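Long-range contact in thiamine pyrophosphokinase (Saccharomyces cerevisiae, PDB 1IG0), which works as a homodimer that transfers a pyrophosphoryl group from ATP to thiamine, making thiamine diphosphate and AMP: residues M25-L30 / I237-Q242. Residues are numbered along the deposited sequence; the frame is centred on the assembly and turned at random.
Sequences MNLKEL and IEYDPQ
Met25 and Asn26 pair in parallel with Ile237 and Glu238, joining the ends of strands 23-26 and 235-238 at the border of the five-stranded mixed sheet, where 23-26 is outermost within the chain. Two backbone hydrogen bonds fix the register: Glu238 N donates to Met25 O (2.7 Å, N-H...O 165°), and Leu27 N donates to Glu238 O (3.1 Å, N-H...O 162°). Beyond them the second segment runs on through Asp240 into helix 241-247. On the face bearing Met25 and Ile237, the bent methionine chain brings Met25 CE to 3.5 Å from Ile237 CG2, and Leu27 CG reaches the same methyl at 3.8 Å. Leu27 CD1 lies obliquely beside the Tyr239 ring, whose OH hydrogen-bonds to Gly292 O; Met25 and Leu27 also touch Phe228 of strand 225-230. On the face bearing Asn26 and Glu238, Asn26 CG stands anti to the backbone N (chi1 -168°), and Asn26 OD1 accepts from Lys28 N in plane, on a lone pair, at 3.1 Å. A water bonded to Asn26 OD1 also accepts from Asp240 N. Lys28 NZ and Asp240 OD1, 4.4 Å apart, are bridged by another water, while Asp240 OD1 also accepts from Phe243 N, capping helix 241-247. This is a parallel strand pair with an Asx turn after one strand and an aspartate N-cap after the other, within the beta-sandwich part of the enzyme.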
loop_
_atom_site.group_PDB
_atom_site.type_symbol
_atom_site.label_atom_id
_atom_site.label_comp_id
_atom_site.label_asym_id
_atom_site.label_seq_id
_atom_site.Cartn_x
_atom_site.Cartn_y
_atom_site.Cartn_z
ATOM N N MET B 25 24.263 5.008 -2.635
ATOM C CA MET B 25 23.331 6.085 -2.337
ATOM C C MET B 25 23.202 6.330 -0.840
ATOM O O MET B 25 23.278 5.398 -0.043
ATOM C CB MET B 25 21.948 5.784 -2.917
ATOM C CG MET B 25 21.324 4.526 -2.361
ATOM S SD MET B 25 19.668 4.780 -1.709
ATOM C CE MET B 25 20.027 5.118 0.013
ATOM N N ASN B 26 23.015 7.591 -0.460
ATOM C CA ASN B 26 22.862 7.951 0.944
ATOM C C ASN B 26 21.386 8.261 1.166
ATOM O O ASN B 26 20.770 8.959 0.362
ATOM C CB ASN B 26 23.720 9.175 1.279
ATOM C CG ASN B 26 23.836 9.418 2.773
ATOM O OD1 ASN B 26 22.839 9.645 3.458
ATOM N ND2 ASN B 26 25.061 9.369 3.286
ATOM N N LEU B 27 20.820 7.740 2.250
ATOM C CA LEU B 27 19.408 7.954 2.553
ATOM C C LEU B 27 18.991 9.420 2.591
ATOM O O LEU B 27 17.894 9.766 2.154
ATOM C CB LEU B 27 19.048 7.284 3.882
ATOM C CG LEU B 27 19.007 5.753 3.865
ATOM C CD1 LEU B 27 18.714 5.232 5.261
ATOM C CD2 LEU B 27 17.942 5.283 2.884
ATOM N N LYS B 28 19.861 10.280 3.109
ATOM C CA LYS B 28 19.554 11.704 3.196
ATOM C C LYS B 28 19.347 12.353 1.833
ATOM O O LYS B 28 18.564 13.293 1.695
ATOM C CB LYS B 28 20.668 12.443 3.939
ATOM C CG LYS B 28 20.664 12.214 5.437
ATOM C CD LYS B 28 21.856 12.882 6.096
ATOM C CE LYS B 28 21.823 12.695 7.601
ATOM N NZ LYS B 28 23.103 13.109 8.231
ATOM N N GLU B 29 20.048 11.843 0.826
ATOM C CA GLU B 29 19.959 12.391 -0.521
ATOM C C GLU B 29 18.580 12.199 -1.144
ATOM O O GLU B 29 18.239 12.858 -2.127
ATOM C CB GLU B 29 21.037 11.761 -1.404
ATOM C CG GLU B 29 22.411 11.759 -0.750
ATOM C CD GLU B 29 23.511 11.278 -1.673
ATOM O OE1 GLU B 29 23.342 10.211 -2.300
ATOM O OE2 GLU B 29 24.549 11.967 -1.760
ATOM N N LEU B 30 17.787 11.299 -0.570
ATOM C CA LEU B 30 16.439 11.048 -1.070
ATOM C C LEU B 30 15.560 12.249 -0.745
ATOM O O LEU B 30 14.586 12.529 -1.443
ATOM C CB LEU B 30 15.844 9.796 -0.415
ATOM C CG LEU B 30 16.481 8.438 -0.730
ATOM C CD1 LEU B 30 15.894 7.377 0.187
ATOM C CD2 LEU B 30 16.244 8.076 -2.188
ATOM N N ILE B 237 23.540 1.093 0.415
ATOM C CA ILE B 237 22.806 2.150 1.095
ATOM C C ILE B 237 23.695 2.703 2.204
ATOM O O ILE B 237 24.135 1.964 3.086
ATOM C CB ILE B 237 21.502 1.610 1.711
ATOM C CG1 ILE B 237 20.610 1.036 0.610
ATOM C CG2 ILE B 237 20.785 2.721 2.468
ATOM C CD1 ILE B 237 19.395 0.321 1.128
ATOM N N GLU B 238 23.963 4.003 2.152
ATOM C CA GLU B 238 24.814 4.636 3.150
ATOM C C GLU B 238 24.033 5.545 4.090
ATOM O O GLU B 238 23.011 6.122 3.715
ATOM C CB GLU B 238 25.921 5.434 2.456
ATOM C CG GLU B 238 26.814 4.588 1.565
ATOM C CD GLU B 238 27.973 5.375 0.989
ATOM O OE1 GLU B 238 28.722 5.993 1.774
ATOM O OE2 GLU B 238 28.140 5.374 -0.247
ATOM N N TYR B 239 24.519 5.661 5.321
ATOM C CA TYR B 239 23.878 6.503 6.317
ATOM C C TYR B 239 24.803 6.845 7.473
ATOM O O TYR B 239 25.640 6.039 7.878
ATOM C CB TYR B 239 22.611 5.821 6.851
ATOM C CG TYR B 239 22.783 4.356 7.197
ATOM C CD1 TYR B 239 23.445 3.957 8.362
ATOM C CD2 TYR B 239 22.292 3.363 6.349
ATOM C CE1 TYR B 239 23.610 2.600 8.672
ATOM C CE2 TYR B 239 22.451 2.008 6.647
ATOM C CZ TYR B 239 23.109 1.632 7.808
ATOM O OH TYR B 239 23.268 0.292 8.094
ATOM N N ASP B 240 24.662 8.065 7.982
ATOM C CA ASP B 240 25.453 8.503 9.119
ATOM C C ASP B 240 24.853 7.798 10.330
ATOM O O ASP B 240 23.635 7.793 10.513
ATOM C CB ASP B 240 25.356 10.021 9.286
ATOM C CG ASP B 240 25.834 10.489 10.645
ATOM O OD1 ASP B 240 24.983 10.873 11.474
ATOM O OD2 ASP B 240 27.059 10.464 10.888
ATOM N N PRO B 241 25.697 7.175 11.163
ATOM C CA PRO B 241 25.214 6.467 12.352
ATOM C C PRO B 241 24.228 7.256 13.213
ATOM O O PRO B 241 23.170 6.743 13.574
ATOM C CB PRO B 241 26.505 6.129 13.089
ATOM C CG PRO B 241 27.452 5.869 11.958
ATOM C CD PRO B 241 27.158 7.026 11.026
ATOM N N GLN B 242 24.566 8.501 13.536
ATOM C CA GLN B 242 23.685 9.320 14.361
ATOM C C GLN B 242 22.337 9.520 13.679
ATOM O O GLN B 242 21.293 9.478 14.326
ATOM C CB GLN B 242 24.328 10.678 14.653
ATOM C CG GLN B 242 23.553 11.512 15.660
ATOM C CD GLN B 242 23.420 10.823 17.008
ATOM O OE1 GLN B 242 24.411 10.597 17.704
ATOM N NE2 GLN B 242 22.191 10.480 17.380
HETATM O O HOH W 1 23.382 10.064 6.442
HETATM O O HOH W 2 27.346 8.495 1.386
HETATM O O HOH W 3 23.883 13.289 10.653
#